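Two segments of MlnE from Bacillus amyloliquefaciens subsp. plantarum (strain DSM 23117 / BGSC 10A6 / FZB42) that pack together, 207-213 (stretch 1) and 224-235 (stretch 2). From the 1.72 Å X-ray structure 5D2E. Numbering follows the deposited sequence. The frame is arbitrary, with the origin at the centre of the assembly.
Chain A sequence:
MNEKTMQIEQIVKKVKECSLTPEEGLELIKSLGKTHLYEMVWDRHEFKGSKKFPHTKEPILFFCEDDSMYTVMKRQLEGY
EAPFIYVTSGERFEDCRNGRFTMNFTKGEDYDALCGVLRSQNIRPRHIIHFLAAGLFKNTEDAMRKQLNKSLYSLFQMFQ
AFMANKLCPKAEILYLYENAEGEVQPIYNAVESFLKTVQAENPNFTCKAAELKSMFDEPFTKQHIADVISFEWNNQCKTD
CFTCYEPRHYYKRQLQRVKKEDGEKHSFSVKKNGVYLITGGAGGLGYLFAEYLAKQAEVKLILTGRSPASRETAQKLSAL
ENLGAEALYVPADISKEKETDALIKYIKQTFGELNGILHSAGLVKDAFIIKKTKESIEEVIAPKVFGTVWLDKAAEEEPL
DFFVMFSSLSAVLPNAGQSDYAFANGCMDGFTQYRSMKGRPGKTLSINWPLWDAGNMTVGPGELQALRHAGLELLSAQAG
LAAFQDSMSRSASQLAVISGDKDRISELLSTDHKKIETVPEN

Stretch 1, residues 207-213: CKAAELK
Stretch 2, residues 224-235: HIADVISFEWNN

The last carbonyls of a helix lack i+4 amide partners within the helix, and side chains from a neighbouring segment can meet them. Two segments of MlnE illustrate the principle, with apolar contacts accompanying the polar ones. Residues 207-213 form an extended strand, with phi from -91° to -141° and psi from 93° to 152°, that continues beyond the segment in both directions. Residues 224-233 are the last turns of a helix that begins earlier, with phi near -60° and psi mostly near -40°. The two axes run nearly antiparallel, at 157°, and approach to 10.4 Å. The register follows this direction. The CA of Lys208 lies 8.3 Å from the CA of Glu232. The CA of Ala210 lies 8.5 Å from the CA of Val228. The CA of Leu212 lies 7.4 Å from the CA of Ile225.

The alternation of the strand sends Lys208, Ala210 and Leu212 toward the helix, while Ala209 and Glu211 point away; both carboxylate oxygens of Glu211 are hydrogen-bonded elsewhere in the structure. On the helix, Val228 and Glu232, one turn apart, point toward the strand, and Ile225 projects sideways. Leu212 (chi1 m, chi2 t) reaches both apolar partners: its CD1 lies 3.9 Å from CG2 of Ile225 (m, t), and its CD2 lies 4.0 Å from CG1 of Val228 (t). CB of Ala210 lies 4.1 Å from OE2 of Glu232, a contact without a hydrogen bond.

The polar end is organised by Lys208, whose chi angles are m, t, -91° and t. The shortest bond of its ammonium group across the two stretches, and the one that is not weak, goes to the backbone, from NZ to O of Glu232 at 2.7 Å. This carbonyl, in the last turn of the helix, also accepts a bond from N of Asn235 at 3.3 Å, an i+3 contact that spans Asn234, the first residue to leave helical phi/psi (-107°/14°). The same NZ forms a salt bridge with OE1 of Glu232 at 3.4 Å, its hydrogen-bond component weak, and a weak hydrogen bond to OD1 of Asn235 (chi1 p) at 3.1 Å. The last depends on a poorly ordered, exposed residue.

With chi1 and chi2 both m and chi3 -14°, Glu232 offers OE1 as well as its carbonyl O to NZ of Lys208. A water O lies 2.7 Å from OE2 of Glu232 and 3.1 Å from O of Ala209, placed to donate to either, between the carboxylate and the strand backbone; OE2 is also hydrogen-bonded elsewhere in the structure.

Within the helix, i to i+4 bonds of 2.9 to 3.0 Å run from N of Val228 to O of His224 through N of Trp233 to O of Ile229. Beyond them, N of Asn234 makes only weak 3.2 Å bonds to O of Ser230 and O of Phe231, but its ND2 donates to O of Ser230 at 2.9 Å and is also hydrogen-bonded elsewhere in the structure.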

ATOM      1  N   CYS A 207       0.902  11.899 -12.686  1.00 26.68           N
ATOM      2  CA  CYS A 207       1.170  11.914 -11.264  1.00 29.14           C
ATOM      3  C   CYS A 207       2.502  11.272 -10.965  1.00 34.30           C
ATOM      4  O   CYS A 207       2.778  10.147 -11.391  1.00 31.92           O
ATOM      5  CB  CYS A 207       0.082  11.190 -10.511  1.00 29.17           C
ATOM      6  SG  CYS A 207      -1.551  11.903 -10.566  1.00 30.84           S
ATOM      7  N   LYS A 208       3.341  11.975 -10.223  1.00 32.45           N
ATOM      8  CA  LYS A 208       4.656  11.459  -9.847  1.00 31.39           C
ATOM      9  C   LYS A 208       4.851  11.544  -8.377  1.00 28.90           C
ATOM     10  O   LYS A 208       4.290  12.434  -7.745  1.00 26.79           O
ATOM     11  CB  LYS A 208       5.733  12.254 -10.565  1.00 38.02           C
ATOM     12  CG  LYS A 208       5.477  12.254 -12.061  1.00 44.44           C
ATOM     13  CD  LYS A 208       6.665  12.589 -12.947  1.00 57.09           C
ATOM     14  CE  LYS A 208       6.796  14.069 -13.256  1.00 59.03           C
ATOM     15  NZ  LYS A 208       7.977  14.270 -14.147  1.00 71.03           N
ATOM     16  N   ALA A 209       5.686  10.647  -7.817  1.00 27.39           N
ATOM     17  CA  ALA A 209       5.945  10.614  -6.371  1.00 26.27           C
ATOM     18  C   ALA A 209       7.446  10.550  -6.134  1.00 28.99           C
ATOM     19  O   ALA A 209       8.157   9.901  -6.893  1.00 29.30           O
ATOM     20  CB  ALA A 209       5.258   9.454  -5.694  1.00 30.94           C
ATOM     21  N   ALA A 210       7.948  11.303  -5.163  1.00 28.53           N
ATOM     22  CA  ALA A 210       9.398  11.364  -4.952  1.00 25.91           C
ATOM     23  C   ALA A 210       9.674  11.403  -3.421  1.00 26.90           C
ATOM     24  O   ALA A 210       9.105  12.216  -2.704  1.00 26.95           O
ATOM     25  CB  ALA A 210      10.018  12.532  -5.655  1.00 29.59           C
ATOM     26  N   GLU A 211      10.506  10.470  -2.973  1.00 25.03           N
ATOM     27  CA  GLU A 211      10.966  10.394  -1.630  1.00 24.27           C
ATOM     28  C   GLU A 211      12.260  11.215  -1.560  1.00 26.48           C
ATOM     29  O   GLU A 211      13.162  11.139  -2.455  1.00 24.77           O
ATOM     30  CB  GLU A 211      11.252   8.940  -1.239  1.00 24.95           C
ATOM     31  CG  GLU A 211      11.852   8.791   0.142  1.00 26.99           C
ATOM     32  CD  GLU A 211      12.041   7.339   0.587  1.00 29.80           C
ATOM     33  OE1 GLU A 211      11.218   6.558   0.213  1.00 33.27           O
ATOM     34  OE2 GLU A 211      12.931   7.008   1.366  1.00 30.51           O
ATOM     35  N   LEU A 212      12.293  12.079  -0.584  1.00 23.61           N
ATOM     36  CA  LEU A 212      13.471  12.922  -0.348  1.00 28.95           C
ATOM     37  C   LEU A 212      14.184  12.359   0.879  1.00 25.52           C
ATOM     38  O   LEU A 212      13.846  12.701   2.032  1.00 26.66           O
ATOM     39  CB  LEU A 212      13.067  14.397  -0.163  1.00 25.90           C
ATOM     40  CG  LEU A 212      12.179  14.996  -1.260  1.00 28.58           C
ATOM     41  CD1 LEU A 212      11.588  16.315  -0.829  1.00 31.49           C
ATOM     42  CD2 LEU A 212      12.937  15.146  -2.550  1.00 30.39           C
ATOM     43  N   LYS A 213      15.154  11.481   0.641  1.00 26.93           N
ATOM     44  CA  LYS A 213      15.814  10.795   1.756  1.00 28.39           C
ATOM     45  C   LYS A 213      17.146  11.446   2.129  1.00 26.01           C
ATOM     46  O   LYS A 213      18.105  11.388   1.364  1.00 25.85           O
ATOM     47  CB  LYS A 213      16.046   9.319   1.457  1.00 29.10           C
ATOM     48  CG  LYS A 213      16.585   8.580   2.673  1.00 26.87           C
ATOM     49  CD  LYS A 213      16.473   7.089   2.673  1.00 33.73           C
ATOM     50  CE  LYS A 213      17.118   6.432   1.514  1.00 35.23           C
ATOM     51  NZ  LYS A 213      16.739   4.948   1.625  1.00 35.43           N
ATOM     52  N   HIS A 224      18.646  21.306  -2.527  1.00 32.65           N
ATOM     53  CA  HIS A 224      18.610  19.962  -3.155  1.00 34.47           C
ATOM     54  C   HIS A 224      17.150  19.568  -3.490  1.00 28.85           C
ATOM     55  O   HIS A 224      16.874  18.944  -4.502  1.00 29.68           O
ATOM     56  CB  HIS A 224      19.197  18.875  -2.237  1.00 38.96           C
ATOM     57  CG  HIS A 224      20.699  18.804  -2.201  1.00 51.46           C
ATOM     58  ND1 HIS A 224      21.416  18.877  -1.017  1.00 57.84           N
ATOM     59  CD2 HIS A 224      21.614  18.601  -3.179  1.00 61.26           C
ATOM     60  CE1 HIS A 224      22.709  18.775  -1.278  1.00 56.32           C
ATOM     61  NE2 HIS A 224      22.859  18.591  -2.577  1.00 57.34           N
ATOM     62  N   ILE A 225      16.213  19.984  -2.663  1.00 29.84           N
ATOM     63  CA  ILE A 225      14.804  19.726  -2.951  1.00 27.24           C
ATOM     64  C   ILE A 225      14.383  20.442  -4.250  1.00 28.27           C
ATOM     65  O   ILE A 225      13.776  19.853  -5.154  1.00 29.26           O
ATOM     66  CB  ILE A 225      13.915  20.104  -1.796  1.00 27.32           C
ATOM     67  CG1 ILE A 225      14.270  19.276  -0.573  1.00 27.09           C
ATOM     68  CG2 ILE A 225      12.457  19.834  -2.208  1.00 28.60           C
ATOM     69  CD1 ILE A 225      13.507  19.590   0.689  1.00 28.38           C
ATOM     70  N   ALA A 226      14.745  21.721  -4.364  1.00 27.37           N
ATOM     71  CA  ALA A 226      14.440  22.452  -5.539  1.00 26.01           C
ATOM     72  C   ALA A 226      15.011  21.791  -6.692  1.00 25.21           C
ATOM     73  O   ALA A 226      14.391  21.778  -7.801  1.00 26.91           O
ATOM     74  CB  ALA A 226      14.941  23.867  -5.450  1.00 28.31           C
ATOM     75  N   ASP A 227      16.252  21.292  -6.541  1.00 26.90           N
ATOM     76  CA  ASP A 227      16.847  20.618  -7.681  1.00 27.09           C
ATOM     77  C   ASP A 227      16.143  19.339  -8.099  1.00 28.28           C
ATOM     78  O   ASP A 227      16.103  18.998  -9.263  1.00 28.41           O
ATOM     79  CB  ASP A 227      18.342  20.373  -7.429  1.00 32.68           C
ATOM     80  CG  ASP A 227      19.161  21.717  -7.441  1.00 37.69           C
ATOM     81  OD1 ASP A 227      18.831  22.662  -8.209  1.00 38.30           O
ATOM     82  OD2 ASP A 227      20.052  21.798  -6.610  1.00 43.67           O
ATOM     83  N   VAL A 228      15.640  18.608  -7.131  1.00 26.80           N
ATOM     84  CA  VAL A 228      14.819  17.402  -7.444  1.00 28.03           C
ATOM     85  C   VAL A 228      13.547  17.765  -8.169  1.00 26.80           C
ATOM     86  O   VAL A 228      13.195  17.142  -9.170  1.00 26.70           O
ATOM     87  CB  VAL A 228      14.490  16.607  -6.178  1.00 28.76           C
ATOM     88  CG1 VAL A 228      13.421  15.557  -6.469  1.00 31.61           C
ATOM     89  CG2 VAL A 228      15.740  15.962  -5.662  1.00 30.01           C
ATOM     90  N   ILE A 229      12.894  18.848  -7.724  1.00 27.73           N
ATOM     91  CA  ILE A 229      11.684  19.325  -8.443  1.00 28.75           C
ATOM     92  C   ILE A 229      11.998  19.666  -9.900  1.00 30.13           C
ATOM     93  O   ILE A 229      11.297  19.225 -10.833  1.00 27.59           O
ATOM     94  CB  ILE A 229      11.042  20.509  -7.688  1.00 25.88           C
ATOM     95  CG1 ILE A 229      10.519  20.020  -6.331  1.00 27.01           C
ATOM     96  CG2 ILE A 229       9.953  21.151  -8.461  1.00 28.46           C
ATOM     97  CD1 ILE A 229      10.166  21.127  -5.350  1.00 31.35           C
ATOM     98  N   SER A 230      13.062  20.446 -10.108  1.00 27.89           N
ATOM     99  CA  SER A 230      13.432  20.764 -11.482  1.00 27.15           C
ATOM    100  C   SER A 230      13.781  19.548 -12.334  1.00 27.32           C
ATOM    101  O   SER A 230      13.544  19.522 -13.538  1.00 29.45           O
ATOM    102  CB  SER A 230      14.593  21.770 -11.485  1.00 30.01           C
ATOM    103  OG  SER A 230      14.172  23.051 -10.936  1.00 29.57           O
ATOM    104  N   PHE A 231      14.439  18.570 -11.714  1.00 29.57           N
ATOM    105  CA  PHE A 231      14.805  17.371 -12.386  1.00 31.37           C
ATOM    106  C   PHE A 231      13.536  16.633 -12.808  1.00 31.38           C
ATOM    107  O   PHE A 231      13.423  16.130 -13.934  1.00 30.69           O
ATOM    108  CB  PHE A 231      15.681  16.517 -11.456  1.00 31.79           C
ATOM    109  CG  PHE A 231      16.163  15.231 -12.087  1.00 33.95           C
ATOM    110  CD1 PHE A 231      17.347  15.224 -12.868  1.00 38.28           C
ATOM    111  CD2 PHE A 231      15.486  14.027 -11.871  1.00 33.97           C
ATOM    112  CE1 PHE A 231      17.809  14.037 -13.431  1.00 45.25           C
ATOM    113  CE2 PHE A 231      15.934  12.843 -12.473  1.00 39.19           C
ATOM    114  CZ  PHE A 231      17.093  12.859 -13.262  1.00 39.61           C
ATOM    115  N   GLU A 232      12.574  16.557 -11.899  1.00 30.47           N
ATOM    116  CA  GLU A 232      11.294  15.891 -12.215  1.00 32.35           C
ATOM    117  C   GLU A 232      10.600  16.616 -13.379  1.00 35.43           C
ATOM    118  O   GLU A 232      10.055  15.986 -14.323  1.00 33.23           O
ATOM    119  CB  GLU A 232      10.381  15.859 -10.964  1.00 30.32           C
ATOM    120  CG  GLU A 232      10.811  14.825  -9.937  1.00 32.67           C
ATOM    121  CD  GLU A 232      10.344  13.424 -10.304  1.00 36.64           C
ATOM    122  OE1 GLU A 232       9.482  13.336 -11.203  1.00 35.55           O
ATOM    123  OE2 GLU A 232      10.810  12.455  -9.688  1.00 35.01           O
ATOM    124  N   TRP A 233      10.593  17.951 -13.311  1.00 33.58           N
ATOM    125  CA  TRP A 233       9.931  18.719 -14.397  1.00 35.71           C
ATOM    126  C   TRP A 233      10.508  18.464 -15.761  1.00 40.00           C
ATOM    127  O   TRP A 233       9.829  18.617 -16.778  1.00 39.75           O
ATOM    128  CB  TRP A 233      10.046  20.197 -14.148  1.00 35.23           C
ATOM    129  CG  TRP A 233       9.166  20.705 -13.097  1.00 32.86           C
ATOM    130  CD1 TRP A 233       7.973  20.168 -12.675  1.00 35.25           C
ATOM    131  CD2 TRP A 233       9.341  21.910 -12.369  1.00 29.83           C
ATOM    132  NE1 TRP A 233       7.407  20.977 -11.698  1.00 32.19           N
ATOM    133  CE2 TRP A 233       8.230  22.044 -11.494  1.00 30.89           C
ATOM    134  CE3 TRP A 233      10.347  22.877 -12.326  1.00 31.14           C
ATOM    135  CZ2 TRP A 233       8.090  23.125 -10.630  1.00 29.21           C
ATOM    136  CZ3 TRP A 233      10.221  23.923 -11.469  1.00 28.75           C
ATOM    137  CH2 TRP A 233       9.096  24.046 -10.621  1.00 29.93           C
ATOM    138  N   ASN A 234      11.779  18.082 -15.782  1.00 40.77           N
ATOM    139  CA  ASN A 234      12.492  17.873 -17.021  1.00 44.24           C
ATOM    140  C   ASN A 234      12.780  16.402 -17.404  1.00 48.17           C
ATOM    141  O   ASN A 234      13.533  16.205 -18.329  1.00 53.75           O
ATOM    142  CB  ASN A 234      13.782  18.711 -16.952  1.00 45.14           C
ATOM    143  CG  ASN A 234      13.506  20.192 -17.125  1.00 45.10           C
ATOM    144  OD1 ASN A 234      13.171  20.622 -18.225  1.00 51.65           O
ATOM    145  ND2 ASN A 234      13.585  20.963 -16.041  1.00 38.41           N
ATOM    146  N   ASN A 235      12.161  15.392 -16.773  1.00 52.06           N
ATOM    147  CA  ASN A 235      12.515  13.960 -17.047  1.00 56.84           C
ATOM    148  C   ASN A 235      11.685  13.142 -18.102  1.00 62.08           C
ATOM    149  O   ASN A 235      10.468  13.251 -18.237  1.00 62.92           O
ATOM    150  CB  ASN A 235      12.601  13.164 -15.742  1.00 58.02           C
ATOM    151  CG  ASN A 235      11.235  12.780 -15.172  1.00 64.06           C
ATOM    152  OD1 ASN A 235      10.183  12.937 -15.816  1.00 65.83           O
ATOM    153  ND2 ASN A 235      11.247  12.256 -13.934  1.00 66.12           N
TER
HETATM  154  O   HOH W   1       9.414  10.195  -9.667  1.00 34.64           O